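Long-range contacts in CrmK (Actinoalloteichus sp. WH1-2216-6, PDB 5I1W), which probably oxidises the hydroxymethyl group of a bipyridine intermediate, using covalently bound FAD with oxygen as acceptor: residues Ala374-Ala379 with Lys401-Val406; Val338-Lys343 with Met405-Asp410. All coordinates share one frame; numbering follows the deposited sequence.

Contact 1. Residues Ala374-Ala379 with Lys401-Val406; sequences AMEYIA and KTFYMV. With 67L (6-(hydroxymethyl)[2,2'-bipyridin]-4-ol), chain F.
Phe-403 and Glu-376 form an antiparallel hydrogen-bonded pair, one residue on each strand, and the phenylalanine side chain traces the contact. Its CB rests against the end of Ile-378, whose CD1 lies 3.9 Å from Phe-403 CB. Because CG stands anti to the backbone N (chi1 173°), the ring extends alongside the Glu-376 chain, and Phe-403 CD2 comes within 3.5 Å of Glu-376 OE1, the carboxylate and ring planes 56° apart. Farther out, Phe-403 CZ is 3.1 Å from NAL of the bound bipyridine, while the ligand's hydroxymethyl carbon CAN stands over one ring face, displaced toward the rim. With an alanine here the bipyridine and the Glu-376 carboxylate would probably lose the ring that lies against them, leaving a gap between ligand and sheet. Met-405 adds its methyl group to the same wall, CE lying 3.1 Å from the ligand's OAM.

The face bearing Met-375, Tyr-377, Thr-402 and Tyr-404 is largely aromatic, with one methionine sulfur. Met-375 CB sits over the Tyr-404 ring, a CH-pi contact 4.2 Å from the centroid, and its bent chain carries SD obliquely past the ring and CE to 3.4 Å from Tyr-404 OH. Thr-402 CG2 leans against Tyr-377; their hydroxyls bond outside the two strands, to Ala-345 O and His-351 respectively.

Six backbone hydrogen bonds, Glu-376 N to Phe-403 O among them, bind the strands. Glu-376 OE1 is buried with no hydrogen-bonding partner in the model, while its OE2 lies close to Glu-269 OE2. The chemistry implies a divided sheet: a largely apolar, aromatic layer against helices 237-253 and 414-428, and a side where Phe-403 and Met-405 pack on the ligand while Tyr-449 OH supplies a hydrogen bond.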
loop_
_atom_site.group_PDB
_atom_site.type_symbol
_atom_site.label_atom_id
_atom_site.label_comp_id
_atom_site.label_asym_id
_atom_site.label_seq_id
_atom_site.Cartn_x
_atom_site.Cartn_y
_atom_site.Cartn_z
ATOM N N ALA A 374 -2.056 2.244 21.566
ATOM C CA ALA A 374 -1.050 3.285 21.637
ATOM C C ALA A 374 -1.640 4.643 21.920
ATOM O O ALA A 374 -2.764 4.911 21.500
ATOM C CB ALA A 374 -0.297 3.346 20.343
ATOM N N MET A 375 -0.887 5.504 22.611
ATOM C CA MET A 375 -1.035 6.933 22.391
ATOM C C MET A 375 0.211 7.476 21.729
ATOM O O MET A 375 1.296 6.949 21.918
ATOM C CB MET A 375 -1.420 7.700 23.626
ATOM C CG MET A 375 -0.445 7.679 24.784
ATOM S SD MET A 375 -1.237 8.506 26.181
ATOM C CE MET A 375 -1.186 10.216 25.608
ATOM N N GLU A 376 0.017 8.534 20.939
ATOM C CA GLU A 376 1.046 9.092 20.110
ATOM C C GLU A 376 1.140 10.593 20.316
ATOM O O GLU A 376 0.140 11.276 20.360
ATOM C CB GLU A 376 0.712 8.896 18.646
ATOM C CG GLU A 376 0.551 7.487 18.117
ATOM C CD GLU A 376 0.527 7.487 16.570
ATOM O OE1 GLU A 376 0.130 8.525 15.953
ATOM O OE2 GLU A 376 0.916 6.462 15.949
ATOM N N TYR A 377 2.346 11.121 20.379
ATOM C CA TYR A 377 2.529 12.548 20.372
ATOM C C TYR A 377 3.107 12.980 19.068
ATOM O O TYR A 377 4.154 12.494 18.682
ATOM C CB TYR A 377 3.486 12.952 21.461
ATOM C CG TYR A 377 2.963 12.704 22.818
ATOM C CD1 TYR A 377 3.120 11.487 23.444
ATOM C CD2 TYR A 377 2.324 13.692 23.494
ATOM C CE1 TYR A 377 2.618 11.275 24.725
ATOM C CE2 TYR A 377 1.838 13.495 24.765
ATOM C CZ TYR A 377 2.009 12.292 25.381
ATOM O OH TYR A 377 1.541 12.185 26.667
ATOM N N ILE A 378 2.463 13.929 18.405
ATOM C CA ILE A 378 2.808 14.257 17.033
ATOM C C ILE A 378 3.185 15.728 16.980
ATOM O O ILE A 378 2.395 16.599 17.283
ATOM C CB ILE A 378 1.617 13.999 16.118
ATOM C CG1 ILE A 378 1.173 12.538 16.211
ATOM C CG2 ILE A 378 1.957 14.306 14.681
ATOM C CD1 ILE A 378 -0.324 12.371 16.141
ATOM N N ALA A 379 4.385 16.023 16.568
ATOM C CA ALA A 379 4.804 17.391 16.420
ATOM C C ALA A 379 3.975 18.057 15.325
ATOM O O ALA A 379 3.567 17.404 14.352
ATOM C CB ALA A 379 6.277 17.443 16.049
ATOM N N LYS A 401 -0.270 17.540 18.530
ATOM C CA LYS A 401 -1.439 16.716 18.533
ATOM C C LYS A 401 -1.166 15.422 19.256
ATOM O O LYS A 401 -0.036 14.975 19.302
ATOM C CB LYS A 401 -1.807 16.422 17.090
ATOM C CG LYS A 401 -2.068 17.716 16.329
ATOM C CD LYS A 401 -2.395 17.495 14.859
ATOM C CE LYS A 401 -3.575 18.351 14.407
ATOM N NZ LYS A 401 -4.807 17.870 15.074
ATOM N N THR A 402 -2.178 14.838 19.870
ATOM C CA THR A 402 -2.059 13.499 20.419
ATOM C C THR A 402 -3.230 12.673 19.926
ATOM O O THR A 402 -4.332 13.168 19.728
ATOM C CB THR A 402 -2.027 13.407 21.971
ATOM O OG1 THR A 402 -3.357 13.567 22.524
ATOM C CG2 THR A 402 -1.084 14.428 22.583
ATOM N N PHE A 403 -2.958 11.402 19.769
ATOM C CA PHE A 403 -3.811 10.479 19.089
ATOM C C PHE A 403 -3.831 9.196 19.945
ATOM O O PHE A 403 -2.823 8.796 20.544
ATOM C CB PHE A 403 -3.226 10.278 17.711
ATOM C CG PHE A 403 -3.890 9.232 16.911
ATOM C CD1 PHE A 403 -5.119 9.474 16.319
ATOM C CD2 PHE A 403 -3.256 8.024 16.677
ATOM C CE1 PHE A 403 -5.724 8.491 15.538
ATOM C CE2 PHE A 403 -3.852 7.041 15.915
ATOM C CZ PHE A 403 -5.072 7.275 15.335
ATOM N N TYR A 404 -5.009 8.630 20.123
ATOM C CA TYR A 404 -5.141 7.387 20.906
ATOM C C TYR A 404 -5.796 6.409 19.981
ATOM O O TYR A 404 -6.659 6.795 19.148
ATOM C CB TYR A 404 -6.025 7.571 22.070
ATOM C CG TYR A 404 -5.592 8.578 23.077
ATOM C CD1 TYR A 404 -5.546 9.949 22.785
ATOM C CD2 TYR A 404 -5.262 8.157 24.363
ATOM C CE1 TYR A 404 -5.159 10.860 23.737
ATOM C CE2 TYR A 404 -4.890 9.068 25.305
ATOM C CZ TYR A 404 -4.831 10.394 24.992
ATOM O OH TYR A 404 -4.425 11.224 25.972
ATOM N N MET A 405 -5.369 5.163 20.068
ATOM C CA MET A 405 -5.899 4.108 19.199
ATOM C C MET A 405 -5.756 2.728 19.806
ATOM O O MET A 405 -4.729 2.423 20.382
ATOM C CB MET A 405 -5.247 4.087 17.819
ATOM C CG MET A 405 -5.817 2.957 16.962
ATOM S SD MET A 405 -5.799 3.141 15.174
ATOM C CE MET A 405 -4.100 2.748 14.772
ATOM N N VAL A 406 -6.812 1.931 19.645
ATOM C CA VAL A 406 -6.777 0.473 19.786
ATOM C C VAL A 406 -7.354 -0.144 18.521
ATOM O O VAL A 406 -8.298 0.357 17.944
ATOM C CB VAL A 406 -7.526 -0.037 21.019
ATOM C CG1 VAL A 406 -6.738 0.288 22.248
ATOM C CG2 VAL A 406 -8.896 0.605 21.162
HETATM C CAC 67L F . -7.630 5.580 11.667
HETATM C CAB 67L F . -9.009 5.766 11.541
HETATM C CAA 67L F . -9.575 7.022 11.717
HETATM C CAF 67L F . -8.738 8.098 12.041
HETATM N NAE 67L F . -7.319 7.896 12.185
HETATM C CAD 67L F . -6.795 6.655 11.998
HETATM C CAG 67L F . -5.420 6.502 12.114
HETATM N NAL 67L F . -4.665 7.625 12.296
HETATM C CAH 67L F . -4.829 5.243 12.057
HETATM C CAI 67L F . -3.462 5.180 12.188
HETATM O OAM 67L F . -2.937 3.949 12.139
HETATM C CAJ 67L F . -2.675 6.336 12.370
HETATM C CAK 67L F . -3.319 7.583 12.420
HETATM C CAN 67L F . -2.613 8.793 12.595
HETATM O OAO 67L F . -2.986 9.744 11.573
#

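Contact 2. Residues Val338-Lys343 with Met405-Asp410; sequences VRRKVK and MVAWTD. With 67L (6-(hydroxymethyl)[2,2'-bipyridin]-4-ol), chain F.
Arg-339 and Trp-408 are joined twice through their backbones, Arg-339 N to Trp-408 O at 2.8 Å and Trp-408 N to Arg-339 O at 2.9 Å, and a third time through a shared carboxylate. Asp-414 takes the indole NE1 of Trp-408 on one oxygen and forms a salt bridge with the Arg-339 guanidinium through the other, so the two side chains are fixed relative to each other by one acid. Two residues along, Lys-341 and Val-406 repeat the reciprocal backbone pairing, with Lys-341 N 3.0 Å from Val-406 O. The Lys-341 amine leads away to Asp-451 and Glu-67. Arg-340, on the opposite face of the sheet, turns its guanidinium to Asp-23 and to the carbonyl of Gly-334.

These strands, 339-347 and 400-408, are adjacent members of the eight-stranded antiparallel sheet; as in related berberine-bridge-type flavoproteins, this is probably the sheet of the substrate-binding domain, one side of which faces the flavin.

On the face of Arg-339 and Lys-341 the packing centres on the Trp-408 indole. Its CG lies between the backbone N and the carbonyl carbon (chi1 67°), which lays the indole across the neighbouring strand. Arg-339 CB then sits above the five-membered ring, 3.9 Å from its centroid and 18° off the normal, while Arg-339 O approaches the same indole at CE3, 3.4 Å away. The guanidinium plane is turned 63° from the ring and meets NE1 with its edge. On the other side of the sheet Val-338 CG1 touches Ala-407 CB at 3.6 Å and also lies over the centre of one face of the Arg-340 guanidinium, whose NH1 looks toward Met-405 SD. Beyond it, Val-342 runs side by side with Met-405, CG1 3.9 Å from Met-405 SD. Thr-409 packs on Arg-315 of the second subunit.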
loop_
_atom_site.group_PDB
_atom_site.type_symbol
_atom_site.label_atom_id
_atom_site.label_comp_id
_atom_site.label_asym_id
_atom_site.label_seq_id
_atom_site.Cartn_x
_atom_site.Cartn_y
_atom_site.Cartn_z
ATOM N N VAL A 338 -9.882 -5.006 10.350
ATOM C CA VAL A 338 -9.466 -4.528 11.670
ATOM C C VAL A 338 -10.575 -3.680 12.233
ATOM O O VAL A 338 -11.103 -2.824 11.498
ATOM C CB VAL A 338 -8.132 -3.746 11.622
ATOM C CG1 VAL A 338 -7.776 -3.209 13.001
ATOM C CG2 VAL A 338 -7.007 -4.674 11.123
ATOM N N ARG A 339 -10.927 -3.963 13.492
ATOM C CA ARG A 339 -11.898 -3.201 14.306
ATOM C C ARG A 339 -11.096 -2.127 15.078
ATOM O O ARG A 339 -10.053 -2.422 15.626
ATOM C CB ARG A 339 -12.623 -4.145 15.301
ATOM C CG ARG A 339 -13.299 -5.311 14.610
ATOM C CD ARG A 339 -13.907 -6.354 15.535
ATOM N NE ARG A 339 -15.119 -5.856 16.182
ATOM C CZ ARG A 339 -16.341 -5.839 15.646
ATOM N NH1 ARG A 339 -16.589 -6.332 14.431
ATOM N NH2 ARG A 339 -17.327 -5.331 16.364
ATOM N N ARG A 340 -11.589 -0.893 15.127
ATOM C CA ARG A 340 -10.798 0.223 15.661
ATOM C C ARG A 340 -11.594 1.141 16.537
ATOM O O ARG A 340 -12.805 1.213 16.430
ATOM C CB ARG A 340 -10.299 1.112 14.548
ATOM C CG ARG A 340 -9.209 0.522 13.733
ATOM C CD ARG A 340 -8.915 1.399 12.525
ATOM N NE ARG A 340 -8.377 0.569 11.446
ATOM C CZ ARG A 340 -7.140 0.088 11.407
ATOM N NH1 ARG A 340 -6.264 0.333 12.389
ATOM N NH2 ARG A 340 -6.771 -0.658 10.372
ATOM N N LYS A 341 -10.879 1.847 17.411
ATOM C CA LYS A 341 -11.403 3.000 18.081
ATOM C C LYS A 341 -10.243 4.014 18.153
ATOM O O LYS A 341 -9.136 3.648 18.505
ATOM C CB LYS A 341 -11.940 2.582 19.452
ATOM C CG LYS A 341 -12.445 3.706 20.336
ATOM C CD LYS A 341 -13.804 4.249 19.898
ATOM C CE LYS A 341 -14.314 5.320 20.867
ATOM N NZ LYS A 341 -15.198 6.313 20.174
ATOM N N VAL A 342 -10.488 5.260 17.762
ATOM C CA VAL A 342 -9.485 6.324 17.856
ATOM C C VAL A 342 -9.973 7.431 18.722
ATOM O O VAL A 342 -11.183 7.541 18.924
ATOM C CB VAL A 342 -9.141 6.908 16.501
ATOM C CG1 VAL A 342 -8.630 5.815 15.610
ATOM C CG2 VAL A 342 -10.367 7.561 15.875
ATOM N N LYS A 343 -9.040 8.224 19.285
ATOM C CA LYS A 343 -9.375 9.463 20.019
ATOM C C LYS A 343 -8.326 10.494 19.731
ATOM O O LYS A 343 -7.273 10.191 19.180
ATOM C CB LYS A 343 -9.488 9.244 21.544
ATOM C CG LYS A 343 -10.573 8.261 21.940
ATOM C CD LYS A 343 -10.668 8.060 23.425
ATOM C CE LYS A 343 -11.959 7.348 23.737
ATOM N NZ LYS A 343 -13.056 8.281 24.192
ATOM N N MET A 405 -5.369 5.163 20.068
ATOM C CA MET A 405 -5.899 4.108 19.199
ATOM C C MET A 405 -5.756 2.728 19.806
ATOM O O MET A 405 -4.729 2.423 20.382
ATOM C CB MET A 405 -5.247 4.087 17.819
ATOM C CG MET A 405 -5.817 2.957 16.962
ATOM S SD MET A 405 -5.799 3.141 15.174
ATOM C CE MET A 405 -4.100 2.748 14.772
ATOM N N VAL A 406 -6.812 1.931 19.645
ATOM C CA VAL A 406 -6.777 0.473 19.786
ATOM C C VAL A 406 -7.354 -0.144 18.521
ATOM O O VAL A 406 -8.298 0.357 17.944
ATOM C CB VAL A 406 -7.526 -0.037 21.019
ATOM C CG1 VAL A 406 -6.738 0.288 22.248
ATOM C CG2 VAL A 406 -8.896 0.605 21.162
ATOM N N ALA A 407 -6.709 -1.209 18.097
ATOM C CA ALA A 407 -7.048 -1.971 16.907
ATOM C C ALA A 407 -7.050 -3.422 17.294
ATOM O O ALA A 407 -6.141 -3.876 17.991
ATOM C CB ALA A 407 -6.023 -1.717 15.822
ATOM N N TRP A 408 -8.070 -4.159 16.892
ATOM C CA TRP A 408 -8.117 -5.597 17.211
ATOM C C TRP A 408 -8.920 -6.301 16.121
ATOM O O TRP A 408 -9.469 -5.619 15.216
ATOM C CB TRP A 408 -8.730 -5.820 18.611
ATOM C CG TRP A 408 -10.233 -5.459 18.741
ATOM C CD1 TRP A 408 -11.294 -6.321 18.719
ATOM C CD2 TRP A 408 -10.790 -4.156 18.861
ATOM N NE1 TRP A 408 -12.467 -5.633 18.873
ATOM C CE2 TRP A 408 -12.177 -4.297 18.971
ATOM C CE3 TRP A 408 -10.244 -2.884 18.971
ATOM C CZ2 TRP A 408 -13.017 -3.206 19.110
ATOM C CZ3 TRP A 408 -11.072 -1.820 19.116
ATOM C CH2 TRP A 408 -12.446 -1.976 19.166
ATOM N N THR A 409 -9.038 -7.632 16.210
ATOM C CA THR A 409 -9.745 -8.393 15.171
ATOM C C THR A 409 -10.959 -9.169 15.644
ATOM O O THR A 409 -11.865 -9.468 14.845
ATOM C CB THR A 409 -8.819 -9.383 14.496
ATOM O OG1 THR A 409 -8.219 -10.181 15.499
ATOM C CG2 THR A 409 -7.718 -8.677 13.734
ATOM N N ASP A 410 -11.020 -9.471 16.938
ATOM C CA ASP A 410 -12.115 -10.272 17.475
ATOM C C ASP A 410 -13.255 -9.447 18.092
ATOM O O ASP A 410 -13.026 -8.781 19.098
ATOM C CB ASP A 410 -11.517 -11.205 18.549
ATOM C CG ASP A 410 -12.393 -12.434 18.838
ATOM O OD1 ASP A 410 -13.612 -12.470 18.501
ATOM O OD2 ASP A 410 -11.833 -13.369 19.432
HETATM C CAC 67L F . -7.630 5.580 11.667
HETATM C CAB 67L F . -9.009 5.766 11.541
HETATM C CAA 67L F . -9.575 7.022 11.717
HETATM C CAF 67L F . -8.738 8.098 12.041
HETATM N NAE 67L F . -7.319 7.896 12.185
HETATM C CAD 67L F . -6.795 6.655 11.998
HETATM C CAG 67L F . -5.420 6.502 12.114
HETATM N NAL 67L F . -4.665 7.625 12.296
HETATM C CAH 67L F . -4.829 5.243 12.057
HETATM C CAI 67L F . -3.462 5.180 12.188
HETATM O OAM 67L F . -2.937 3.949 12.139
HETATM C CAJ 67L F . -2.675 6.336 12.370
HETATM C CAK 67L F . -3.319 7.583 12.420
HETATM C CAN 67L F . -2.613 8.793 12.595
HETATM O OAO 67L F . -2.986 9.744 11.573
#

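How the contacts relate
Strand 400-408 serves both contacts, pairing with strand 373-379 in contact 1 and with strand 339-347 in contact 2, so the three are consecutive strands of one sheet. The centres lie 14 Å apart, yet the two regions meet directly: Tyr-404 O is 2.8 Å from Lys-343 N, a probable hydrogen bond, and Phe-403 CZ is 3.9 Å from Val-342 CG1. Phe-403, Met-405 and Val-342 together therefore form one continuous wall beside the bipyridine, which Tyr-449 also holds by a hydrogen bond. The flavin cofactor is close to both: the side chain of Phe-403 lies about 7 Å from FAD, and that of Arg-340 about 6 Å.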